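Local coordinates for Ctr9 protein (Myceliophthora thermophila, PDB 6AF0) that probably binds the RNA polymerase II complex and is built largely from helical tetratricopeptide repeats, at residues K527-Y541 with A550-R563. Sequence-based numbering, arbitrary orientation.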
loop_
_atom_site.group_PDB
_atom_site.type_symbol
_atom_site.label_atom_id
_atom_site.label_comp_id
_atom_site.label_asym_id
_atom_site.label_seq_id
_atom_site.Cartn_x
_atom_site.Cartn_y
_atom_site.Cartn_z
ATOM N N LYS A 527 5.758 -23.955 19.144
ATOM C CA LYS A 527 5.036 -22.719 18.845
ATOM C C LYS A 527 3.564 -22.946 18.857
ATOM O O LYS A 527 3.012 -23.561 17.945
ATOM C CB LYS A 527 5.413 -22.131 17.473
ATOM C CG LYS A 527 6.178 -23.047 16.527
ATOM C CD LYS A 527 5.341 -24.074 15.770
ATOM C CE LYS A 527 6.233 -24.809 14.770
ATOM N NZ LYS A 527 7.265 -23.949 14.094
ATOM N N LEU A 528 2.924 -22.440 19.891
ATOM C CA LEU A 528 1.498 -22.472 19.944
ATOM C C LEU A 528 1.068 -20.991 19.971
ATOM O O LEU A 528 0.881 -20.392 21.039
ATOM C CB LEU A 528 1.043 -23.315 21.138
ATOM C CG LEU A 528 1.785 -24.643 21.388
ATOM C CD1 LEU A 528 0.977 -25.554 22.312
ATOM C CD2 LEU A 528 2.112 -25.409 20.116
ATOM N N LEU A 529 0.993 -20.412 18.763
ATOM C CA LEU A 529 0.428 -19.075 18.506
ATOM C C LEU A 529 -1.031 -19.301 18.075
ATOM O O LEU A 529 -1.499 -20.442 18.085
ATOM C CB LEU A 529 1.200 -18.385 17.382
ATOM C CG LEU A 529 2.697 -18.126 17.492
ATOM C CD1 LEU A 529 3.315 -18.948 18.604
ATOM C CD2 LEU A 529 3.393 -18.430 16.167
ATOM N N PRO A 530 -1.762 -18.238 17.678
ATOM C CA PRO A 530 -3.143 -18.534 17.298
ATOM C C PRO A 530 -3.235 -19.540 16.127
ATOM O O PRO A 530 -2.408 -19.498 15.194
ATOM C CB PRO A 530 -3.727 -17.164 16.921
ATOM C CG PRO A 530 -2.818 -16.151 17.529
ATOM C CD PRO A 530 -1.465 -16.796 17.617
ATOM N N PRO A 531 -4.222 -20.454 16.189
ATOM C CA PRO A 531 -4.397 -21.569 15.247
ATOM C C PRO A 531 -4.497 -21.179 13.764
ATOM O O PRO A 531 -3.964 -21.869 12.895
ATOM C CB PRO A 531 -5.722 -22.186 15.695
ATOM C CG PRO A 531 -5.827 -21.844 17.128
ATOM C CD PRO A 531 -5.252 -20.473 17.239
ATOM N N GLN A 532 -5.197 -20.093 13.476
ATOM C CA GLN A 532 -5.428 -19.725 12.102
ATOM C C GLN A 532 -4.101 -19.419 11.421
ATOM O O GLN A 532 -3.816 -19.916 10.326
ATOM C CB GLN A 532 -6.375 -18.538 12.034
ATOM C CG GLN A 532 -7.764 -18.847 12.587
ATOM C CD GLN A 532 -7.894 -18.554 14.059
ATOM O OE1 GLN A 532 -6.888 -18.387 14.764
ATOM N NE2 GLN A 532 -9.132 -18.476 14.537
ATOM N N LEU A 533 -3.277 -18.627 12.086
ATOM C CA LEU A 533 -1.976 -18.302 11.542
ATOM C C LEU A 533 -1.178 -19.582 11.215
ATOM O O LEU A 533 -0.671 -19.746 10.118
ATOM C CB LEU A 533 -1.200 -17.420 12.524
ATOM C CG LEU A 533 0.211 -16.993 12.087
ATOM C CD1 LEU A 533 0.187 -16.138 10.835
ATOM C CD2 LEU A 533 0.930 -16.235 13.185
ATOM N N LEU A 534 -1.083 -20.481 12.181
ATOM C CA LEU A 534 -0.337 -21.731 12.022
ATOM C C LEU A 534 -0.888 -22.592 10.907
ATOM O O LEU A 534 -0.130 -23.165 10.123
ATOM C CB LEU A 534 -0.371 -22.534 13.321
ATOM C CG LEU A 534 0.136 -21.831 14.588
ATOM C CD1 LEU A 534 -0.132 -22.710 15.794
ATOM C CD2 LEU A 534 1.618 -21.499 14.469
ATOM N N ASN A 535 -2.213 -22.681 10.833
ATOM C CA ASN A 535 -2.873 -23.421 9.757
ATOM C C ASN A 535 -2.494 -22.880 8.392
ATOM O O ASN A 535 -2.043 -23.627 7.521
ATOM C CB ASN A 535 -4.389 -23.376 9.901
ATOM C CG ASN A 535 -5.099 -24.233 8.863
ATOM O OD1 ASN A 535 -5.566 -25.329 9.161
ATOM N ND2 ASN A 535 -5.175 -23.739 7.638
ATOM N N ASN A 536 -2.676 -21.584 8.196
ATOM C CA ASN A 536 -2.392 -21.023 6.886
ATOM C C ASN A 536 -0.945 -21.273 6.512
ATOM O O ASN A 536 -0.644 -21.728 5.416
ATOM C CB ASN A 536 -2.738 -19.540 6.827
ATOM C CG ASN A 536 -4.223 -19.274 7.038
ATOM O OD1 ASN A 536 -4.977 -20.158 7.440
ATOM N ND2 ASN A 536 -4.647 -18.039 6.774
ATOM N N ILE A 537 -0.046 -21.029 7.448
ATOM C CA ILE A 537 1.360 -21.247 7.190
ATOM C C ILE A 537 1.475 -22.675 6.718
ATOM O O ILE A 537 2.098 -22.943 5.694
ATOM C CB ILE A 537 2.242 -20.997 8.437
ATOM C CG1 ILE A 537 2.175 -19.523 8.846
ATOM C CG2 ILE A 537 3.686 -21.372 8.148
ATOM C CD1 ILE A 537 2.919 -19.194 10.108
ATOM N N GLY A 538 0.831 -23.584 7.452
ATOM C CA GLY A 538 0.790 -25.013 7.084
ATOM C C GLY A 538 0.351 -25.236 5.657
ATOM O O GLY A 538 0.968 -26.008 4.935
ATOM N N CYS A 539 -0.700 -24.504 5.273
ATOM C CA CYS A 539 -1.292 -24.520 3.930
ATOM C C CYS A 539 -0.339 -24.069 2.850
ATOM O O CYS A 539 -0.346 -24.632 1.738
ATOM C CB CYS A 539 -2.517 -23.602 3.868
ATOM S SG CYS A 539 -3.939 -24.137 4.858
ATOM N N PHE A 540 0.461 -23.044 3.155
ATOM C CA PHE A 540 1.404 -22.507 2.161
ATOM C C PHE A 540 2.575 -23.438 2.031
ATOM O O PHE A 540 3.082 -23.673 0.929
ATOM C CB PHE A 540 1.847 -21.069 2.474
ATOM C CG PHE A 540 0.792 -20.050 2.177
ATOM C CD1 PHE A 540 0.333 -19.862 0.876
ATOM C CD2 PHE A 540 0.223 -19.315 3.193
ATOM C CE1 PHE A 540 -0.667 -18.936 0.600
ATOM C CE2 PHE A 540 -0.776 -18.390 2.928
ATOM C CZ PHE A 540 -1.223 -18.196 1.632
ATOM N N TYR A 541 2.976 -23.987 3.163
ATOM C CA TYR A 541 3.996 -25.014 3.163
ATOM C C TYR A 541 3.516 -26.214 2.359
ATOM O O TYR A 541 4.277 -26.819 1.629
ATOM C CB TYR A 541 4.338 -25.431 4.588
ATOM C CG TYR A 541 5.419 -24.617 5.252
ATOM C CD1 TYR A 541 6.646 -24.392 4.618
ATOM C CD2 TYR A 541 5.233 -24.096 6.541
ATOM C CE1 TYR A 541 7.643 -23.653 5.238
ATOM C CE2 TYR A 541 6.233 -23.371 7.173
ATOM C CZ TYR A 541 7.433 -23.162 6.522
ATOM O OH TYR A 541 8.406 -22.437 7.163
ATOM N N ALA A 550 4.452 -28.636 6.931
ATOM C CA ALA A 550 3.014 -28.400 6.960
ATOM C C ALA A 550 2.307 -29.206 8.060
ATOM O O ALA A 550 1.561 -28.641 8.880
ATOM C CB ALA A 550 2.423 -28.727 5.605
ATOM N N THR A 551 2.571 -30.515 8.074
ATOM C CA THR A 551 1.993 -31.451 9.058
ATOM C C THR A 551 2.287 -31.053 10.505
ATOM O O THR A 551 1.419 -31.145 11.379
ATOM C CB THR A 551 2.495 -32.893 8.807
ATOM O OG1 THR A 551 1.882 -33.424 7.623
ATOM C CG2 THR A 551 2.150 -33.810 9.941
ATOM N N GLU A 552 3.513 -30.607 10.745
ATOM C CA GLU A 552 3.919 -30.168 12.081
ATOM C C GLU A 552 3.168 -28.905 12.462
ATOM O O GLU A 552 2.721 -28.748 13.610
ATOM C CB GLU A 552 5.430 -29.951 12.137
ATOM C CG GLU A 552 6.197 -31.193 11.697
ATOM C CD GLU A 552 7.679 -31.137 11.982
ATOM O OE1 GLU A 552 8.297 -30.063 11.765
ATOM O OE2 GLU A 552 8.212 -32.194 12.409
ATOM N N PHE A 553 2.996 -28.029 11.471
ATOM C CA PHE A 553 2.225 -26.788 11.664
ATOM C C PHE A 553 0.746 -27.034 11.937
ATOM O O PHE A 553 0.171 -26.400 12.811
ATOM C CB PHE A 553 2.402 -25.828 10.490
ATOM C CG PHE A 553 3.469 -24.804 10.724
ATOM C CD1 PHE A 553 4.755 -25.002 10.254
ATOM C CD2 PHE A 553 3.196 -23.655 11.462
ATOM C CE1 PHE A 553 5.735 -24.066 10.494
ATOM C CE2 PHE A 553 4.177 -22.703 11.691
ATOM C CZ PHE A 553 5.446 -22.915 11.213
ATOM N N PHE A 554 0.131 -27.952 11.202
ATOM C CA PHE A 554 -1.243 -28.343 11.513
ATOM C C PHE A 554 -1.380 -28.920 12.913
ATOM O O PHE A 554 -2.338 -28.590 13.620
ATOM C CB PHE A 554 -1.781 -29.363 10.513
ATOM C CG PHE A 554 -1.907 -28.830 9.127
ATOM C CD1 PHE A 554 -2.607 -27.654 8.894
ATOM C CD2 PHE A 554 -1.326 -29.500 8.048
ATOM C CE1 PHE A 554 -2.717 -27.141 7.620
ATOM C CE2 PHE A 554 -1.438 -28.993 6.771
ATOM C CZ PHE A 554 -2.141 -27.814 6.554
ATOM N N GLN A 555 -0.445 -29.794 13.297
ATOM C CA GLN A 555 -0.497 -30.422 14.603
ATOM C C GLN A 555 -0.375 -29.347 15.649
ATOM O O GLN A 555 -1.115 -29.343 16.633
ATOM C CB GLN A 555 0.616 -31.449 14.776
ATOM C CG GLN A 555 0.563 -32.183 16.116
ATOM C CD GLN A 555 -0.777 -32.855 16.364
ATOM O OE1 GLN A 555 -1.501 -32.515 17.314
ATOM N NE2 GLN A 555 -1.128 -33.810 15.492
ATOM N N ALA A 556 0.554 -28.426 15.407
ATOM C CA ALA A 556 0.793 -27.296 16.310
ATOM C C ALA A 556 -0.455 -26.426 16.465
ATOM O O ALA A 556 -0.738 -25.908 17.549
ATOM C CB ALA A 556 1.960 -26.458 15.811
ATOM N N ALA A 557 -1.191 -26.273 15.371
ATOM C CA ALA A 557 -2.461 -25.541 15.370
ATOM C C ALA A 557 -3.518 -26.206 16.239
ATOM O O ALA A 557 -4.233 -25.537 16.990
ATOM C CB ALA A 557 -2.985 -25.421 13.957
ATOM N N LEU A 558 -3.629 -27.523 16.097
ATOM C CA LEU A 558 -4.524 -28.322 16.921
ATOM C C LEU A 558 -4.190 -28.175 18.393
ATOM O O LEU A 558 -5.059 -27.882 19.209
ATOM C CB LEU A 558 -4.457 -29.797 16.514
ATOM C CG LEU A 558 -5.146 -30.156 15.198
ATOM C CD1 LEU A 558 -4.902 -31.609 14.841
ATOM C CD2 LEU A 558 -6.639 -29.880 15.278
ATOM N N ASP A 559 -2.922 -28.361 18.736
ATOM C CA ASP A 559 -2.512 -28.233 20.124
ATOM C C ASP A 559 -2.943 -26.864 20.619
ATOM O O ASP A 559 -3.618 -26.730 21.644
ATOM C CB ASP A 559 -1.010 -28.419 20.245
ATOM C CG ASP A 559 -0.586 -29.822 19.905
ATOM O OD1 ASP A 559 -1.400 -30.760 20.091
ATOM O OD2 ASP A 559 0.560 -29.985 19.439
ATOM N N SER A 560 -2.589 -25.856 19.835
ATOM C CA SER A 560 -2.898 -24.483 20.165
ATOM C C SER A 560 -4.394 -24.278 20.414
ATOM O O SER A 560 -4.745 -23.566 21.339
ATOM C CB SER A 560 -2.386 -23.546 19.070
ATOM O OG SER A 560 -2.772 -22.206 19.346
ATOM N N CYS A 561 -5.262 -24.894 19.603
ATOM C CA CYS A 561 -6.729 -24.857 19.841
ATOM C C CYS A 561 -7.129 -25.519 21.154
ATOM O O CYS A 561 -8.079 -25.102 21.812
ATOM C CB CYS A 561 -7.531 -25.580 18.753
ATOM S SG CYS A 561 -7.505 -24.881 17.101
ATOM N N ALA A 562 -6.434 -26.591 21.500
ATOM C CA ALA A 562 -6.677 -27.267 22.770
ATOM C C ALA A 562 -6.369 -26.328 23.939
ATOM O O ALA A 562 -7.145 -26.247 24.886
ATOM C CB ALA A 562 -5.857 -28.549 22.868
ATOM N N ARG A 563 -5.243 -25.622 23.861
ATOM C CA ARG A 563 -4.889 -24.637 24.871
ATOM C C ARG A 563 -5.944 -23.543 24.997
ATOM O O ARG A 563 -6.212 -23.075 26.095
ATOM C CB ARG A 563 -3.523 -24.005 24.588
ATOM C CG ARG A 563 -3.344 -22.632 25.231
ATOM C CD ARG A 563 -1.889 -22.212 25.248
ATOM N NE ARG A 563 -1.336 -22.169 23.904
ATOM C CZ ARG A 563 -1.638 -21.244 22.995
ATOM N NH1 ARG A 563 -2.500 -20.259 23.236
ATOM N NH2 ARG A 563 -1.080 -21.307 21.815
#
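Gly538 and Ala550 bring the two backbones closest, their CA atoms 4.1 Å apart, and Pro531 faces Ala557 nearer the other end. Helix 531-541 and helix 550-563 run antiparallel, their axes 8.0 Å apart and their directions 165° from each other. Gly538, with no side chain, lies with its CA over one face of the Phe554 ring.

Phe553 is the main knob, entering a hole made by Leu534, Ile537, Gly538 and Tyr541. Ile537 CG2, which stands opposite the backbone N across the CA-CB bond, is brought over the middle of one ring face, 3.8 Å from the Phe553 centroid. Lys527 lays CE over the other face, nearer the rim, in a second CH-pi contact. The Tyr541 ring leans in obliquely, its plane turned 35° from that of Phe553. A leucine in place of Phe553 would probably leave both Ile537 CG2 and the Lys527 chain without the flat surface they cover.

This is the helical hairpin of a tetratricopeptide repeat, and helix 573-591 continues the stack, its Asn583 touching Phe554 and its Leu577 touching Cys561. Leu534 returns the knob, settling among Phe553, Ala556, Ala557 and Ser560; its CD1 lies 3.7 Å from Ala557 CA. On the flank, Asn535 OD1 sits 3.7 Å from Phe554 CE1, while its ND2 hydrogen-bonds to the backbone of another protein's chain.

Residues 527-529 pass across the second helix before the first begins. Ser560 OG, anti to its own N (chi1 176°), reaches across to donate a 2.5 Å hydrogen bond to Leu529 O, tilted somewhat from the carbonyl plane. Beside it, Pro531 CG rests 3.5 Å from Cys561 SG.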